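Long-range contacts in D-aminopeptidase (PDB 5TZB), which is a beta-aminopeptidase of peptidase family S58, an Ntn-type hydrolase that probably releases N-terminal residues, beta-amino acids among them, from short peptides: residues P81-V86 against T306-L311; G211-A216 against A265-L270; V261-T266 against L302-G307; P269-Q274 against V326-N331; T276-R281 against A336-A341. One frame throughout, in Å; residues are numbered along the deposited sequence.

Interaction 1: P81-V86 against T306-L311; sequences PCFAGV and TGNDGL
L311 sets its CD1 methyl over the centre of one face of the F83 ring, a CH-pi contact with CD1 3.6 Å from the ring centroid and 12° off the normal; the broad flat ring suits a leucine methyl. The CD2 branch of L311 reaches F83 CZ at 3.7 Å. With CG anti to the carbonyl carbon (chi1 -75°), the F83 ring swings toward the loop. N308 comes to the edge of the same ring: ND2 is 3.9 Å from F83 CD2, with amide and ring planes 63° apart, while OD1 is held by K327 N. P81, rigid and without an N-H, brings CD to 3.4 Å from L311 O. No direct hydrogen bond joins the segments; two waters bridge them instead. One donates to P81 O and accepts from L311 N, its oxygen 2.7 Å from that nitrogen; the other accepts from F83 N and donates to N308 O. R73 links both segments, donating to P81 O, T306 O and N308 O. Strand 82-88 runs antiparallel to strands 298-305 and 106-107, with helix 98-104 against A84 and V86. L106 and V326 close around the leucine, and M328 of the second subunit packs on F83.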
# COMPACT_ATOMS: atom_id res chain seq x y z
N PRO C 81 17.16 -16.83 -7.10
CA PRO C 81 15.98 -16.03 -6.77
C PRO C 81 15.31 -15.42 -7.99
O PRO C 81 15.99 -15.10 -8.96
CB PRO C 81 16.56 -14.92 -5.88
CG PRO C 81 17.80 -15.50 -5.31
CD PRO C 81 18.36 -16.34 -6.41
N CYS C 82 13.99 -15.25 -7.93
CA CYS C 82 13.25 -14.56 -8.98
C CYS C 82 12.70 -13.25 -8.44
O CYS C 82 12.20 -13.19 -7.31
CB CYS C 82 12.09 -15.40 -9.51
SG CYS C 82 12.55 -16.94 -10.32
N PHE C 83 12.75 -12.21 -9.25
CA PHE C 83 12.00 -11.01 -8.93
C PHE C 83 10.50 -11.37 -8.91
O PHE C 83 10.03 -12.24 -9.66
CB PHE C 83 12.30 -9.90 -9.93
CG PHE C 83 13.66 -9.24 -9.72
CD1 PHE C 83 14.19 -9.10 -8.45
CD2 PHE C 83 14.38 -8.74 -10.81
CE1 PHE C 83 15.44 -8.47 -8.25
CE2 PHE C 83 15.63 -8.11 -10.63
CZ PHE C 83 16.15 -7.98 -9.35
N ALA C 84 9.76 -10.74 -8.01
CA ALA C 84 8.35 -11.09 -7.85
C ALA C 84 7.59 -9.95 -7.21
O ALA C 84 8.17 -9.02 -6.66
CB ALA C 84 8.21 -12.37 -7.03
N GLY C 85 6.26 -10.02 -7.28
CA GLY C 85 5.42 -9.01 -6.68
C GLY C 85 4.06 -9.62 -6.39
O GLY C 85 3.70 -10.67 -6.95
N VAL C 86 3.30 -8.97 -5.51
CA VAL C 86 1.96 -9.47 -5.17
C VAL C 86 0.92 -8.39 -5.35
O VAL C 86 1.21 -7.20 -5.21
CB VAL C 86 1.89 -9.97 -3.72
CG1 VAL C 86 2.77 -11.18 -3.54
CG2 VAL C 86 2.29 -8.87 -2.73
N THR C 306 11.43 -14.71 -14.53
CA THR C 306 12.66 -15.51 -14.57
C THR C 306 13.75 -14.87 -15.42
O THR C 306 14.88 -15.37 -15.45
CB THR C 306 12.38 -16.94 -15.10
OG1 THR C 306 11.88 -16.86 -16.44
CG2 THR C 306 11.35 -17.66 -14.22
N GLY C 307 13.43 -13.75 -16.07
CA GLY C 307 14.32 -13.09 -17.01
C GLY C 307 15.66 -12.66 -16.45
O GLY C 307 16.70 -12.78 -17.11
N ASN C 308 15.65 -12.14 -15.23
CA ASN C 308 16.89 -11.87 -14.52
C ASN C 308 17.30 -13.07 -13.69
O ASN C 308 16.51 -13.59 -12.91
CB ASN C 308 16.73 -10.61 -13.65
CG ASN C 308 16.67 -9.34 -14.48
OD1 ASN C 308 17.67 -8.92 -15.07
ND2 ASN C 308 15.49 -8.76 -14.57
N ASP C 309 18.50 -13.60 -13.91
CA ASP C 309 18.99 -14.68 -13.06
C ASP C 309 20.35 -14.30 -12.51
O ASP C 309 20.84 -13.20 -12.76
CB ASP C 309 19.01 -16.03 -13.81
CG ASP C 309 19.98 -16.06 -14.99
OD1 ASP C 309 19.88 -17.03 -15.79
OD2 ASP C 309 20.81 -15.15 -15.16
N GLY C 310 20.96 -15.19 -11.75
CA GLY C 310 22.22 -14.85 -11.12
C GLY C 310 22.01 -13.79 -10.05
O GLY C 310 22.94 -13.06 -9.71
N LEU C 311 20.79 -13.68 -9.54
CA LEU C 311 20.50 -12.75 -8.46
C LEU C 311 21.14 -13.33 -7.21
O LEU C 311 21.23 -14.56 -7.08
CB LEU C 311 18.99 -12.51 -8.28
CG LEU C 311 18.21 -11.91 -9.46
CD1 LEU C 311 16.72 -11.74 -9.14
CD2 LEU C 311 18.82 -10.56 -9.85
O HOH W 1 18.69 -15.42 -9.79
O HOH W 2 13.99 -12.65 -11.94

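Interaction 2: G211-A216 against A265-L270; sequences GWTVGA and ATDAPL
V214 and T266 face each other as an antiparallel non-hydrogen-bonded pair, followed by the hydrogen-bonded pair G215 and A265, whose N-H groups each reach the other's carbonyl at 2.7 Å (G215 N to A265 O, A265 N to G215 O). Small residues suit this last pair, since glycine and alanine add little bulk to that face. Beyond T266 the strand ends and side chains take over the pairing. D267 turns its carboxylate back so that OD1 accepts from T213 N at 2.7 Å, on the syn side and 25° out of the carboxylate plane. T213 O is gripped by T266 OG1, also at 2.7 Å, from above the carbonyl plane, with D267 N adding a weak bond. The threonine hydroxyl lies anti to its own N (chi1 -176°), a position from which it also accepts from A268 N and closes an ST turn. A water joins G211 O, T213 OG1 and D267 OD2. W212 spreads its indole across A268, with A268 CA over the five-membered ring, 3.6 Å from its centroid, and A268 CB 3.5 Å from W212 CG; alanine is short enough for the flat ring to come this near. P269, centre of an inverse gamma turn, meets the indole through CD, 3.5 Å from W212 NE1. Strand 213-220 has strand 197-204 on its other edge, strand 260-266 has strand 298-305, and helix 331-355 covers V214 through L337, A340 and A341. T323 of the second subunit packs on W212 and P269.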
# COMPACT_ATOMS: atom_id res chain seq x y z
N GLY C 211 9.05 -11.34 -27.59
CA GLY C 211 9.05 -12.79 -27.63
C GLY C 211 8.85 -13.50 -26.29
O GLY C 211 9.00 -14.72 -26.21
N TRP C 212 8.49 -12.75 -25.25
CA TRP C 212 8.35 -13.35 -23.92
C TRP C 212 7.09 -14.21 -23.76
O TRP C 212 6.09 -14.04 -24.46
CB TRP C 212 8.37 -12.27 -22.85
CG TRP C 212 9.61 -11.46 -22.89
CD1 TRP C 212 10.89 -11.93 -22.76
CD2 TRP C 212 9.72 -10.06 -23.10
NE1 TRP C 212 11.79 -10.89 -22.86
CE2 TRP C 212 11.09 -9.73 -23.07
CE3 TRP C 212 8.78 -9.03 -23.29
CZ2 TRP C 212 11.55 -8.43 -23.23
CZ3 TRP C 212 9.23 -7.74 -23.45
CH2 TRP C 212 10.62 -7.44 -23.42
N THR C 213 7.17 -15.16 -22.83
CA THR C 213 6.05 -16.01 -22.48
C THR C 213 5.47 -15.60 -21.13
O THR C 213 6.21 -15.26 -20.21
CB THR C 213 6.47 -17.48 -22.42
OG1 THR C 213 6.95 -17.88 -23.71
CG2 THR C 213 5.29 -18.38 -22.00
N VAL C 214 4.14 -15.58 -21.04
CA VAL C 214 3.44 -15.33 -19.77
C VAL C 214 2.53 -16.52 -19.47
O VAL C 214 1.69 -16.89 -20.30
CB VAL C 214 2.60 -14.03 -19.82
CG1 VAL C 214 1.87 -13.83 -18.51
CG2 VAL C 214 3.47 -12.84 -20.11
N GLY C 215 2.70 -17.13 -18.30
CA GLY C 215 1.87 -18.25 -17.90
C GLY C 215 1.13 -17.98 -16.60
O GLY C 215 1.58 -17.15 -15.81
N ALA C 216 0.01 -18.65 -16.38
CA ALA C 216 -0.73 -18.51 -15.13
C ALA C 216 -1.18 -19.87 -14.61
O ALA C 216 -1.55 -20.76 -15.38
CB ALA C 216 -1.96 -17.59 -15.30
N ALA C 265 3.58 -16.34 -14.16
CA ALA C 265 5.03 -16.42 -14.41
C ALA C 265 5.38 -15.87 -15.79
O ALA C 265 4.59 -15.97 -16.74
CB ALA C 265 5.52 -17.86 -14.28
N THR C 266 6.57 -15.31 -15.90
CA THR C 266 7.04 -14.84 -17.20
C THR C 266 8.55 -14.92 -17.29
O THR C 266 9.24 -14.76 -16.28
CB THR C 266 6.61 -13.39 -17.50
OG1 THR C 266 7.02 -13.04 -18.82
CG2 THR C 266 7.25 -12.40 -16.52
N ASP C 267 9.06 -15.14 -18.50
CA ASP C 267 10.51 -15.11 -18.69
C ASP C 267 10.99 -13.73 -19.10
O ASP C 267 12.17 -13.53 -19.34
CB ASP C 267 10.96 -16.14 -19.73
CG ASP C 267 10.32 -15.93 -21.09
OD1 ASP C 267 9.37 -15.13 -21.21
OD2 ASP C 267 10.78 -16.58 -22.05
N ALA C 268 10.07 -12.77 -19.15
CA ALA C 268 10.45 -11.37 -19.34
C ALA C 268 11.31 -10.90 -18.15
O ALA C 268 11.09 -11.32 -17.02
CB ALA C 268 9.21 -10.49 -19.50
N PRO C 269 12.31 -10.05 -18.40
CA PRO C 269 13.13 -9.52 -17.29
C PRO C 269 12.42 -8.39 -16.55
O PRO C 269 12.67 -7.22 -16.83
CB PRO C 269 14.39 -9.02 -17.99
CG PRO C 269 13.92 -8.65 -19.38
CD PRO C 269 12.84 -9.66 -19.72
N LEU C 270 11.47 -8.73 -15.69
CA LEU C 270 10.73 -7.73 -14.92
C LEU C 270 11.37 -7.48 -13.57
O LEU C 270 11.73 -8.44 -12.86
CB LEU C 270 9.28 -8.17 -14.72
CG LEU C 270 8.41 -8.24 -15.98
CD1 LEU C 270 6.99 -8.62 -15.60
CD2 LEU C 270 8.43 -6.93 -16.74
O HOH W 3 9.38 -16.93 -24.38

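Interaction 3: V261-T266 against L302-G307; sequences VVTIAT and LAFATG
I264 and A303 sit side by side in two parallel strands whose short axes differ by 16° in direction. Backbone hydrogen bonds carry most of the polar contact. I264 lies at the centre, donating from N to L302 O at 2.7 Å and accepting at O from F304 N at 2.9 Å. L302 N to V262 O and T266 N to F304 O continue the series, and T306 N to T266 O, 2.8 Å, closes it just past the strand end. CA-H...O contacts fill the gaps between these bonds, as where A303 CA lies 3.2 Å from I264 O. Apolar contacts divide between the two faces. On one, the F304 ring leans toward the neighbouring strand, its CG between the backbone N and carbonyl carbon (chi1 70°). A265 CB then covers a ring face, 3.5 Å from F304 CZ, and T263 CG2 meets the edge, 3.6 Å from F304 CE2; T263 OG1 bonds to Y113 OH. On the other face the branched I264 and T266 rest on small A303 and A305. These are the two strands of a beta-alpha-beta unit, with helix 272-289 as the crossover. Strands 213-220 and 82-88 flank them, and strands 111-115 and 144-148 of the second sheet pack on the F304 face.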
# COMPACT_ATOMS: atom_id res chain seq x y z
N VAL C 261 -6.57 -18.13 -5.80
CA VAL C 261 -5.16 -17.78 -5.76
C VAL C 261 -4.61 -17.91 -7.17
O VAL C 261 -4.98 -18.81 -7.91
CB VAL C 261 -4.36 -18.64 -4.75
CG1 VAL C 261 -4.88 -18.41 -3.32
CG2 VAL C 261 -4.44 -20.10 -5.09
N VAL C 262 -3.78 -16.94 -7.55
CA VAL C 262 -3.23 -16.86 -8.90
C VAL C 262 -1.71 -16.72 -8.84
O VAL C 262 -1.20 -15.90 -8.09
CB VAL C 262 -3.81 -15.65 -9.70
CG1 VAL C 262 -3.27 -15.63 -11.10
CG2 VAL C 262 -5.34 -15.71 -9.75
N THR C 263 -1.00 -17.54 -9.61
CA THR C 263 0.41 -17.29 -9.84
C THR C 263 0.60 -17.00 -11.32
O THR C 263 0.15 -17.77 -12.16
CB THR C 263 1.34 -18.45 -9.42
OG1 THR C 263 1.25 -18.68 -8.01
CG2 THR C 263 2.80 -18.10 -9.74
N ILE C 264 1.22 -15.86 -11.61
CA ILE C 264 1.62 -15.49 -12.96
C ILE C 264 3.13 -15.66 -13.10
O ILE C 264 3.88 -15.18 -12.26
CB ILE C 264 1.24 -14.03 -13.27
CG1 ILE C 264 -0.29 -13.89 -13.32
CG2 ILE C 264 1.87 -13.57 -14.59
CD1 ILE C 264 -0.77 -12.41 -13.24
N ALA C 265 3.58 -16.34 -14.16
CA ALA C 265 5.03 -16.42 -14.41
C ALA C 265 5.38 -15.87 -15.79
O ALA C 265 4.59 -15.97 -16.74
CB ALA C 265 5.52 -17.86 -14.28
N THR C 266 6.57 -15.31 -15.90
CA THR C 266 7.04 -14.84 -17.20
C THR C 266 8.55 -14.92 -17.29
O THR C 266 9.24 -14.76 -16.28
CB THR C 266 6.61 -13.39 -17.50
OG1 THR C 266 7.02 -13.04 -18.82
CG2 THR C 266 7.25 -12.40 -16.52
N LEU C 302 -0.01 -13.45 -7.21
CA LEU C 302 1.45 -13.40 -7.19
C LEU C 302 1.96 -13.49 -8.61
O LEU C 302 1.44 -14.26 -9.41
CB LEU C 302 2.02 -14.55 -6.36
CG LEU C 302 3.53 -14.80 -6.37
CD1 LEU C 302 4.29 -13.66 -5.76
CD2 LEU C 302 3.83 -16.08 -5.60
N ALA C 303 2.97 -12.67 -8.91
CA ALA C 303 3.66 -12.74 -10.19
C ALA C 303 5.17 -12.81 -9.98
O ALA C 303 5.73 -12.06 -9.17
CB ALA C 303 3.30 -11.55 -11.04
N PHE C 304 5.84 -13.72 -10.67
CA PHE C 304 7.31 -13.75 -10.65
C PHE C 304 7.89 -13.82 -12.06
O PHE C 304 7.25 -14.32 -13.00
CB PHE C 304 7.83 -14.90 -9.77
CG PHE C 304 7.61 -16.29 -10.35
CD1 PHE C 304 8.56 -16.88 -11.17
CD2 PHE C 304 6.47 -17.01 -10.01
CE1 PHE C 304 8.36 -18.16 -11.68
CE2 PHE C 304 6.27 -18.29 -10.52
CZ PHE C 304 7.22 -18.86 -11.36
N ALA C 305 9.11 -13.32 -12.20
CA ALA C 305 9.78 -13.25 -13.48
C ALA C 305 11.10 -14.02 -13.44
O ALA C 305 11.82 -13.96 -12.44
CB ALA C 305 10.01 -11.79 -13.87
N THR C 306 11.43 -14.71 -14.53
CA THR C 306 12.66 -15.51 -14.57
C THR C 306 13.75 -14.87 -15.42
O THR C 306 14.88 -15.37 -15.45
CB THR C 306 12.38 -16.94 -15.10
OG1 THR C 306 11.88 -16.86 -16.44
CG2 THR C 306 11.35 -17.66 -14.22
N GLY C 307 13.43 -13.75 -16.07
CA GLY C 307 14.32 -13.09 -17.01
C GLY C 307 15.66 -12.66 -16.45
O GLY C 307 16.70 -12.78 -17.11

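Interaction 4: P269-Q274 against V326-N331; sequences PLLPHQ and VKMVNN
Q274 reaches across from the first turn of its helix to V329 on the neighbouring strand. From CB the chain runs out extended, with CG anti to the carbonyl carbon (chi1 -59°), and CG rests over one face of the H273 ring. CD passes M328 CE at 3.9 Å. OE1 turns back to accept from L271 N at 3.0 Å, in the carbonyl plane and on a lone pair, which fixes the amide. NE2 donates to V329 O, 2.8 Å away and 1° from the amide plane, and also to a water shared with N331 OD1; glutamine suits the place by accepting and donating at once. Beside the polar amide, M328 CE meets the edge of the H273 imidazole, 3.7 Å from H273 CE1, and apolar contacts follow: L271 CD1 lies against M328 CB, and L270 CD2 meets V329 CG2 at 3.6 Å. P269 O takes a weak bond from V329 N. The Q274 bond to L271 N is the N3-to-N-cap half of a capping box. At this subunit interface V326 to V329 pair antiparallel with the second subunit, and a bound calcium ion lies about 3 Å from the nearest atom of the H273 side chain.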
# COMPACT_ATOMS: atom_id res chain seq x y z
N PRO C 269 12.31 -10.05 -18.40
CA PRO C 269 13.13 -9.52 -17.29
C PRO C 269 12.42 -8.39 -16.55
O PRO C 269 12.67 -7.22 -16.83
CB PRO C 269 14.39 -9.02 -17.99
CG PRO C 269 13.92 -8.65 -19.38
CD PRO C 269 12.84 -9.66 -19.72
N LEU C 270 11.47 -8.73 -15.69
CA LEU C 270 10.73 -7.73 -14.92
C LEU C 270 11.37 -7.48 -13.57
O LEU C 270 11.73 -8.44 -12.86
CB LEU C 270 9.28 -8.17 -14.72
CG LEU C 270 8.41 -8.24 -15.98
CD1 LEU C 270 6.99 -8.62 -15.60
CD2 LEU C 270 8.43 -6.93 -16.74
N LEU C 271 11.48 -6.21 -13.20
CA LEU C 271 11.92 -5.79 -11.86
C LEU C 271 10.79 -5.99 -10.85
O LEU C 271 9.63 -6.14 -11.26
CB LEU C 271 12.35 -4.32 -11.89
CG LEU C 271 13.52 -3.98 -12.82
CD1 LEU C 271 13.84 -2.51 -12.73
CD2 LEU C 271 14.73 -4.84 -12.47
N PRO C 272 11.11 -5.98 -9.53
CA PRO C 272 10.07 -6.15 -8.50
C PRO C 272 8.85 -5.24 -8.70
O PRO C 272 7.74 -5.76 -8.70
CB PRO C 272 10.82 -5.80 -7.20
CG PRO C 272 12.20 -6.29 -7.47
CD PRO C 272 12.46 -5.98 -8.93
N HIS C 273 9.03 -3.95 -8.97
CA HIS C 273 7.87 -3.06 -9.11
C HIS C 273 7.04 -3.42 -10.35
O HIS C 273 5.82 -3.18 -10.37
CB HIS C 273 8.31 -1.58 -9.16
CG HIS C 273 8.76 -1.10 -10.51
ND1 HIS C 273 10.04 -1.28 -10.97
CD2 HIS C 273 8.12 -0.37 -11.46
CE1 HIS C 273 10.17 -0.71 -12.16
NE2 HIS C 273 9.02 -0.15 -12.48
N GLN C 274 7.67 -4.02 -11.35
CA GLN C 274 6.97 -4.42 -12.58
C GLN C 274 6.20 -5.72 -12.38
O GLN C 274 5.18 -5.97 -13.03
CB GLN C 274 7.98 -4.56 -13.74
CG GLN C 274 8.76 -3.29 -14.03
CD GLN C 274 9.67 -3.44 -15.25
OE1 GLN C 274 10.52 -4.32 -15.29
NE2 GLN C 274 9.48 -2.58 -16.24
N VAL C 326 21.19 -5.89 -13.84
CA VAL C 326 19.94 -6.55 -14.17
C VAL C 326 19.31 -5.83 -15.35
O VAL C 326 19.71 -4.73 -15.68
CB VAL C 326 18.96 -6.56 -12.96
CG1 VAL C 326 19.52 -7.41 -11.84
CG2 VAL C 326 18.67 -5.13 -12.48
N LYS C 327 18.32 -6.48 -15.96
CA LYS C 327 17.59 -5.91 -17.08
C LYS C 327 16.16 -5.56 -16.71
O LYS C 327 15.55 -6.23 -15.88
CB LYS C 327 17.56 -6.89 -18.26
CG LYS C 327 18.90 -7.09 -18.90
CD LYS C 327 18.74 -8.04 -20.08
CE LYS C 327 20.08 -8.37 -20.69
NZ LYS C 327 19.89 -9.34 -21.80
N MET C 328 15.63 -4.54 -17.36
CA MET C 328 14.26 -4.14 -17.15
C MET C 328 13.53 -4.03 -18.48
O MET C 328 14.05 -3.48 -19.46
CB MET C 328 14.20 -2.83 -16.36
CG MET C 328 13.85 -1.60 -17.14
SD MET C 328 13.72 -0.14 -16.06
CE MET C 328 12.15 -0.41 -15.26
N VAL C 329 12.33 -4.57 -18.52
CA VAL C 329 11.48 -4.42 -19.69
C VAL C 329 11.12 -2.95 -19.73
O VAL C 329 10.75 -2.37 -18.71
CB VAL C 329 10.20 -5.32 -19.60
CG1 VAL C 329 9.18 -4.97 -20.71
CG2 VAL C 329 10.57 -6.81 -19.66
N ASN C 330 11.29 -2.31 -20.88
CA ASN C 330 10.89 -0.91 -21.03
C ASN C 330 9.37 -0.79 -21.01
O ASN C 330 8.67 -1.69 -21.49
CB ASN C 330 11.49 -0.32 -22.31
CG ASN C 330 12.99 -0.07 -22.17
OD1 ASN C 330 13.44 0.40 -21.12
ND2 ASN C 330 13.78 -0.47 -23.16
N ASN C 331 8.87 0.32 -20.44
CA ASN C 331 7.44 0.44 -20.19
C ASN C 331 6.62 0.45 -21.47
O ASN C 331 5.43 0.10 -21.45
CB ASN C 331 7.14 1.67 -19.34
CG ASN C 331 7.54 1.49 -17.87
OD1 ASN C 331 7.58 0.37 -17.36
ND2 ASN C 331 7.86 2.59 -17.20
O HOH W 4 7.28 -0.56 -15.03
O HOH W 5 9.21 2.08 -14.38

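Interaction 5: T276-R281 against A336-A341; sequences TRLAQR and ALFVAA
R281 lays its guanidinium flat on the ring of F338, the group centres 3.8 Å apart and the planes at 17°, a stacked cation-pi pair. Its CG, placed by chi1 (-67°), lies 3.6 Å from F338 CB, and a nearly eclipsed bend at chi2 then swings the rest of the R281 chain over the ring. R281 NH1 also donates to R277 O at 2.9 Å, which ties the arginine to its own helix. R277 CB lies 3.6 Å from F338 CZ, and the R277 guanidinium, almost perpendicular to the ring, turns a face to the phenyl edge. Phenylalanine suits this place because its face and edge can each receive one arginine. Leucine fills the other tight spot: L278 CD1 wedges between L337 O, at 3.5 Å, and A341 CB, at 3.7 Å, where alanine allows close approach. Elsewhere the fit relaxes, as between R281 CB and A341 CB, 4.4 Å apart, and no hydrogen bond spans the segments. The outer side faces other subunits. E103 of the second subunit and D295 of the third form salt bridges with R277, N90 of the third accepts from both guanidinium groups, and R281 NE donates to G292 O of the third subunit. The charge of R277 is thus probably well offset, while R281 is held by neutral oxygens and the phenyl face. With their short axes 8.8 Å apart and crossing at -35°, helices 272-289 and 331-355 lie side by side over strands 213-220 and 260-266, one helical layer of the alpha-beta-beta-alpha sandwich expected of S58 enzymes.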
# COMPACT_ATOMS: atom_id res chain seq x y z
N THR C 276 4.72 -6.39 -9.57
CA THR C 276 3.52 -5.90 -8.88
C THR C 276 2.48 -5.45 -9.89
O THR C 276 1.28 -5.76 -9.77
CB THR C 276 3.86 -4.74 -7.92
OG1 THR C 276 4.87 -5.18 -7.01
CG2 THR C 276 2.62 -4.29 -7.12
N ARG C 277 2.94 -4.71 -10.90
CA ARG C 277 2.04 -4.26 -11.95
C ARG C 277 1.42 -5.45 -12.67
O ARG C 277 0.20 -5.50 -12.91
CB ARG C 277 2.79 -3.36 -12.94
CG ARG C 277 3.48 -2.18 -12.27
CD ARG C 277 4.11 -1.25 -13.30
NE ARG C 277 3.06 -0.53 -14.03
CZ ARG C 277 3.24 0.10 -15.19
NH1 ARG C 277 4.43 0.09 -15.79
NH2 ARG C 277 2.21 0.71 -15.78
N LEU C 278 2.25 -6.44 -12.96
CA LEU C 278 1.78 -7.62 -13.68
C LEU C 278 0.78 -8.42 -12.83
O LEU C 278 -0.23 -8.89 -13.36
CB LEU C 278 2.97 -8.49 -14.08
CG LEU C 278 2.67 -9.65 -15.03
CD1 LEU C 278 2.22 -9.11 -16.38
CD2 LEU C 278 3.90 -10.51 -15.20
N ALA C 279 1.05 -8.55 -11.53
CA ALA C 279 0.17 -9.32 -10.67
C ALA C 279 -1.24 -8.74 -10.63
O ALA C 279 -2.21 -9.50 -10.57
CB ALA C 279 0.74 -9.42 -9.25
N GLN C 280 -1.37 -7.42 -10.67
CA GLN C 280 -2.69 -6.81 -10.56
C GLN C 280 -3.51 -7.10 -11.82
O GLN C 280 -4.74 -7.03 -11.77
CB GLN C 280 -2.61 -5.30 -10.31
CG GLN C 280 -4.00 -4.70 -10.02
CD GLN C 280 -4.02 -3.24 -9.50
OE1 GLN C 280 -5.10 -2.69 -9.26
NE2 GLN C 280 -2.84 -2.64 -9.32
N ARG C 281 -2.87 -7.49 -12.92
CA ARG C 281 -3.68 -7.75 -14.11
C ARG C 281 -4.46 -9.06 -13.94
O ARG C 281 -5.32 -9.41 -14.77
CB ARG C 281 -2.82 -7.79 -15.39
CG ARG C 281 -2.17 -6.43 -15.80
CD ARG C 281 -2.86 -5.31 -15.09
NE ARG C 281 -2.75 -3.95 -15.61
CZ ARG C 281 -1.98 -2.99 -15.10
NH1 ARG C 281 -1.15 -3.24 -14.09
NH2 ARG C 281 -2.03 -1.78 -15.61
N ALA C 336 1.94 -5.28 -23.58
CA ALA C 336 1.70 -6.61 -24.20
C ALA C 336 1.83 -7.72 -23.14
O ALA C 336 1.24 -8.79 -23.28
CB ALA C 336 2.67 -6.84 -25.36
N LEU C 337 2.62 -7.48 -22.09
CA LEU C 337 2.70 -8.42 -20.97
C LEU C 337 1.43 -8.36 -20.09
O LEU C 337 0.95 -9.40 -19.64
CB LEU C 337 3.95 -8.18 -20.12
CG LEU C 337 5.33 -8.48 -20.76
CD1 LEU C 337 6.47 -7.92 -19.93
CD2 LEU C 337 5.51 -10.00 -20.95
N PHE C 338 0.91 -7.15 -19.85
CA PHE C 338 -0.36 -6.98 -19.13
C PHE C 338 -1.51 -7.71 -19.85
O PHE C 338 -2.26 -8.47 -19.23
CB PHE C 338 -0.72 -5.50 -19.00
CG PHE C 338 0.19 -4.71 -18.08
CD1 PHE C 338 1.10 -5.35 -17.25
CD2 PHE C 338 0.14 -3.32 -18.07
CE1 PHE C 338 1.93 -4.60 -16.41
CE2 PHE C 338 0.95 -2.58 -17.22
CZ PHE C 338 1.86 -3.22 -16.40
N VAL C 339 -1.65 -7.46 -21.14
CA VAL C 339 -2.67 -8.13 -21.96
C VAL C 339 -2.55 -9.65 -21.85
O VAL C 339 -3.53 -10.36 -21.59
CB VAL C 339 -2.55 -7.71 -23.45
CG1 VAL C 339 -3.46 -8.57 -24.35
CG2 VAL C 339 -2.84 -6.22 -23.64
N ALA C 340 -1.33 -10.14 -22.04
CA ALA C 340 -1.09 -11.57 -22.00
C ALA C 340 -1.46 -12.19 -20.65
O ALA C 340 -2.03 -13.27 -20.62
CB ALA C 340 0.36 -11.88 -22.33
N ALA C 341 -1.09 -11.53 -19.55
CA ALA C 341 -1.37 -12.05 -18.23
C ALA C 341 -2.86 -12.10 -18.01
O ALA C 341 -3.37 -13.09 -17.48
CB ALA C 341 -0.68 -11.21 -17.12

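Overall arrangement
All five contacts are buried. Interactions 2 and 3 meet on the two edges of strand 260-266; interaction 3 is built largely from parallel backbone bonds, interaction 2 from two antiparallel ones extended by side-chain bonds and an indole. From contact centre to chain centre, interaction 3 lies nearest, at about 9 Å, and interaction 4 farthest, at about 22 Å, because it borders the second subunit. Interaction 1 continues from strand 298-305 and replaces direct bonds with bridging waters and a CH-pi contact. Interactions 4 and 5 share helix 272-289; one uses a side-chain amide and apolar contacts, the other a stacked arginine. L270 and L278 join them. Interactions 1, 2, 4 and 5 reach the second subunit, whereas no other chain touches interaction 3.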